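Local atomic coordinates of probable hydrolase (Pseudomonas aeruginosa, PDB entry 7AL6), a protein that is of unknown function but adopts the alpha/beta hydrolase fold and is probably a hydrolase, possibly one acting on lipids. Residues G35-A47 / R179-E191. Numbering follows the deposited sequence.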
# COMPACT_ATOMS: atom_id res chain seq x y z
N GLY A 35 -8.43 -15.88 19.58
CA GLY A 35 -9.84 -15.76 19.18
C GLY A 35 -10.14 -14.50 18.39
O GLY A 35 -9.34 -13.59 18.39
N TRP A 36 -11.28 -14.46 17.74
CA TRP A 36 -11.70 -13.30 16.92
C TRP A 36 -11.79 -12.05 17.82
O TRP A 36 -12.36 -12.17 18.89
CB TRP A 36 -13.03 -13.66 16.28
CG TRP A 36 -13.61 -12.64 15.36
CD1 TRP A 36 -13.15 -12.26 14.15
CD2 TRP A 36 -14.88 -12.00 15.52
NE1 TRP A 36 -14.01 -11.37 13.57
CE2 TRP A 36 -15.07 -11.18 14.40
CE3 TRP A 36 -15.83 -11.98 16.54
CZ2 TRP A 36 -16.19 -10.38 14.26
CZ3 TRP A 36 -16.94 -11.19 16.40
CH2 TRP A 36 -17.12 -10.40 15.27
N LEU A 37 -11.16 -10.94 17.43
CA LEU A 37 -11.09 -9.62 18.13
C LEU A 37 -10.25 -9.70 19.40
O LEU A 37 -10.23 -8.74 20.10
CB LEU A 37 -12.47 -9.02 18.41
CG LEU A 37 -13.45 -8.98 17.25
CD1 LEU A 37 -14.74 -8.30 17.64
CD2 LEU A 37 -12.86 -8.32 16.03
N ASP A 38 -9.55 -10.79 19.68
CA ASP A 38 -8.62 -10.84 20.80
C ASP A 38 -7.21 -10.53 20.28
O ASP A 38 -7.08 -9.87 19.26
CB ASP A 38 -8.70 -12.21 21.49
CG ASP A 38 -10.04 -12.44 22.17
OD1 ASP A 38 -10.76 -11.44 22.37
OD2 ASP A 38 -10.36 -13.61 22.51
N ASN A 39 -6.19 -11.02 20.98
CA ASN A 39 -4.78 -10.77 20.66
C ASN A 39 -3.95 -11.75 21.46
O ASN A 39 -4.48 -12.58 22.21
CB ASN A 39 -4.39 -9.32 20.95
CG ASN A 39 -4.66 -8.91 22.37
OD1 ASN A 39 -4.11 -9.48 23.30
ND2 ASN A 39 -5.47 -7.84 22.55
N ALA A 40 -2.63 -11.62 21.34
CA ALA A 40 -1.74 -12.59 21.96
C ALA A 40 -1.84 -12.61 23.48
O ALA A 40 -1.38 -13.56 24.11
CB ALA A 40 -0.28 -12.31 21.57
N MET A 41 -2.36 -11.57 24.11
CA MET A 41 -2.52 -11.64 25.56
C MET A 41 -3.54 -12.69 25.99
O MET A 41 -3.60 -13.04 27.16
CB MET A 41 -2.95 -10.28 26.12
CG MET A 41 -1.88 -9.17 26.07
SD MET A 41 -0.48 -9.54 27.14
CE MET A 41 -1.14 -9.09 28.75
N SER A 42 -4.20 -13.31 25.03
CA SER A 42 -5.14 -14.40 25.31
C SER A 42 -4.31 -15.51 25.98
O SER A 42 -4.82 -16.15 26.80
CB SER A 42 -5.83 -14.84 24.06
OG SER A 42 -6.77 -15.84 24.32
N PHE A 43 -3.02 -15.63 25.67
CA PHE A 43 -2.12 -16.68 26.20
C PHE A 43 -1.22 -16.18 27.34
O PHE A 43 -0.33 -16.90 27.72
CB PHE A 43 -1.33 -17.27 25.04
CG PHE A 43 -2.20 -17.88 23.97
CD1 PHE A 43 -2.74 -19.14 24.14
CD2 PHE A 43 -2.53 -17.18 22.83
CE1 PHE A 43 -3.56 -19.69 23.18
CE2 PHE A 43 -3.35 -17.74 21.87
CZ PHE A 43 -3.88 -18.99 22.05
N SER A 44 -1.49 -15.01 27.91
CA SER A 44 -0.63 -14.39 28.95
C SER A 44 -0.54 -15.27 30.20
O SER A 44 0.48 -15.29 30.79
CB SER A 44 -1.04 -12.98 29.28
OG SER A 44 -2.37 -12.90 29.70
N ARG A 45 -1.60 -15.97 30.57
CA ARG A 45 -1.58 -16.85 31.76
C ARG A 45 -1.08 -18.25 31.40
O ARG A 45 -0.38 -18.84 32.17
CB ARG A 45 -2.98 -16.97 32.35
CG ARG A 45 -3.60 -15.69 32.86
CD ARG A 45 -4.72 -16.07 33.79
NE ARG A 45 -5.70 -15.05 34.01
CZ ARG A 45 -5.80 -14.35 35.11
NH1 ARG A 45 -4.96 -14.56 36.10
NH2 ARG A 45 -6.73 -13.43 35.22
N LEU A 46 -1.54 -18.79 30.28
CA LEU A 46 -1.24 -20.18 29.84
C LEU A 46 0.18 -20.42 29.36
O LEU A 46 0.80 -21.29 29.88
CB LEU A 46 -2.22 -20.51 28.72
CG LEU A 46 -2.08 -21.90 28.14
CD1 LEU A 46 -1.97 -22.92 29.25
CD2 LEU A 46 -3.22 -22.21 27.21
N ALA A 47 0.72 -19.58 28.48
CA ALA A 47 2.01 -19.83 27.82
C ALA A 47 3.13 -19.93 28.86
O ALA A 47 3.92 -20.82 28.73
CB ALA A 47 2.32 -18.78 26.79
N ARG A 179 -13.07 -9.78 34.48
CA ARG A 179 -12.53 -8.40 34.45
C ARG A 179 -11.03 -8.48 34.16
O ARG A 179 -10.58 -7.74 33.32
CB ARG A 179 -12.80 -7.65 35.76
CG ARG A 179 -12.30 -6.21 35.75
CD ARG A 179 -12.75 -5.35 36.92
NE ARG A 179 -14.17 -5.06 36.88
CZ ARG A 179 -14.74 -4.04 36.25
NH1 ARG A 179 -14.01 -3.15 35.61
NH2 ARG A 179 -16.05 -3.92 36.27
N GLU A 180 -10.33 -9.41 34.79
CA GLU A 180 -8.88 -9.60 34.62
C GLU A 180 -8.58 -10.00 33.18
O GLU A 180 -7.63 -9.50 32.64
CB GLU A 180 -8.33 -10.59 35.63
CG GLU A 180 -8.21 -10.02 37.02
CD GLU A 180 -7.50 -10.91 38.00
OE1 GLU A 180 -7.16 -12.02 37.64
OE2 GLU A 180 -7.29 -10.47 39.12
N ALA A 181 -9.37 -10.89 32.59
CA ALA A 181 -9.22 -11.26 31.19
C ALA A 181 -9.34 -10.04 30.29
O ALA A 181 -8.52 -9.83 29.39
CB ALA A 181 -10.27 -12.31 30.81
N ALA A 182 -10.38 -9.23 30.52
CA ALA A 182 -10.62 -8.05 29.70
C ALA A 182 -9.51 -7.02 29.87
O ALA A 182 -9.06 -6.43 28.88
CB ALA A 182 -11.99 -7.48 30.03
N GLU A 183 -9.01 -6.85 31.10
CA GLU A 183 -7.83 -6.02 31.34
C GLU A 183 -6.61 -6.52 30.57
O GLU A 183 -5.86 -5.72 29.99
CB GLU A 183 -7.51 -5.98 32.85
CG GLU A 183 -8.58 -5.24 33.65
CD GLU A 183 -8.31 -5.15 35.16
OE1 GLU A 183 -7.31 -5.71 35.66
OE2 GLU A 183 -9.16 -4.53 35.83
N LEU A 184 -6.33 -7.83 30.64
CA LEU A 184 -5.16 -8.37 29.96
C LEU A 184 -5.26 -8.15 28.45
O LEU A 184 -4.32 -7.67 27.81
CB LEU A 184 -5.03 -9.86 30.31
CG LEU A 184 -4.54 -10.13 31.73
CD1 LEU A 184 -4.78 -11.60 32.12
CD2 LEU A 184 -3.10 -9.78 31.87
N LEU A 185 -6.41 -8.44 27.86
CA LEU A 185 -6.59 -8.18 26.45
C LEU A 185 -6.47 -6.69 26.12
O LEU A 185 -5.95 -6.33 25.06
CB LEU A 185 -7.91 -8.74 26.00
CG LEU A 185 -7.98 -10.27 26.00
CD1 LEU A 185 -9.43 -10.68 25.87
CD2 LEU A 185 -7.15 -10.85 24.86
N ALA A 186 -6.96 -5.80 27.02
CA ALA A 186 -6.91 -4.36 26.80
C ALA A 186 -5.48 -3.82 26.73
O ALA A 186 -5.24 -2.82 26.05
CB ALA A 186 -7.64 -3.60 27.92
N GLN A 187 -4.54 -4.45 27.39
CA GLN A 187 -3.13 -4.00 27.41
C GLN A 187 -2.54 -4.02 25.99
O GLN A 187 -1.65 -3.26 25.74
CB GLN A 187 -2.32 -4.84 28.38
CG GLN A 187 -2.78 -4.68 29.80
CD GLN A 187 -1.67 -4.96 30.78
OE1 GLN A 187 -1.27 -6.08 30.98
NE2 GLN A 187 -1.17 -3.90 31.39
N ARG A 188 -2.97 -4.97 25.17
CA ARG A 188 -2.51 -5.16 23.78
C ARG A 188 -3.58 -4.76 22.76
O ARG A 188 -3.24 -4.71 21.62
CB ARG A 188 -2.14 -6.63 23.61
CG ARG A 188 -1.07 -6.93 22.57
CD ARG A 188 -0.62 -8.37 22.50
NE ARG A 188 0.23 -8.58 21.36
CZ ARG A 188 1.54 -8.64 21.41
NH1 ARG A 188 2.18 -8.57 22.56
NH2 ARG A 188 2.22 -8.80 20.30
N GLY A 189 -4.81 -4.47 23.17
CA GLY A 189 -5.93 -4.22 22.24
C GLY A 189 -6.40 -2.78 22.17
O GLY A 189 -7.25 -2.50 21.38
N LEU A 190 -5.87 -1.89 22.97
CA LEU A 190 -6.29 -0.48 22.97
C LEU A 190 -5.27 0.41 22.26
O LEU A 190 -4.05 0.26 22.46
CB LEU A 190 -6.46 0.01 24.41
CG LEU A 190 -7.59 -0.69 25.19
CD1 LEU A 190 -7.80 -0.05 26.53
CD2 LEU A 190 -8.85 -0.58 24.37
N GLU A 191 -5.78 1.32 21.47
CA GLU A 191 -4.96 2.38 20.94
C GLU A 191 -5.48 3.74 21.37
O GLU A 191 -6.68 3.93 21.53
CB GLU A 191 -4.90 2.32 19.41
CG GLU A 191 -6.16 2.62 18.72
CD GLU A 191 -5.96 2.54 17.20
OE1 GLU A 191 -6.20 1.45 16.63
OE2 GLU A 191 -5.52 3.53 16.59
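Asn39 reaches into the last turn of helix 179-189, where its ND2 donates to Leu185 O at 3.0 Å, nearly straight (165°) and onto a carbonyl lone pair. That oxygen also accepts from Arg188 N, so the amide supplies a second donor where the helix is ending. The other half of the amide works on its own loop: OD1 accepts from Met41 N at 2.8 Å, an Asx turn at the start of the 3-10 segment 40-42. Asparagine suits the place because one flat group both donates across the contact and accepts within the loop; chi1 of 56° and chi2 of 61° together turn OD1 to Met41 N and ND2 to the helix. Around it the packing is close. Met41, unbranched and bent at chi2 and chi3, can fold against the helix across Leu184 and Arg188, its CG 3.5 Å from Arg188 CB and its CE 3.7 Å from Leu184 CD2. Leu185 CD2 packs against the loop backbone, 3.8 Å from Ser42 N, while CD1 lies against Asp38, whose carboxylate is held by Arg170 and His264. Arg188 runs out extended past Asn39, Ala40 CB covering one face of its guanidinium, to salt bridges with Asp59 and Glu7.

Toward the start of the helix the contact thins to Arg45, long enough to span to the more exposed Glu180 while its flat group offers a face to Leu184 CD1. Arg45 NH2 meets Glu180 OE1 at 2.8 Å, using the anti lone pair; Leu267 O and Glu270 take its other nitrogens. Asp38 lies near, without touching, a possible Ser-His-Asp triad. Asn39, Asp38, Arg45 and Arg188 all have polar partners, which implies a join specified by hydrogen bonds and charge pairs as well as apolar packing.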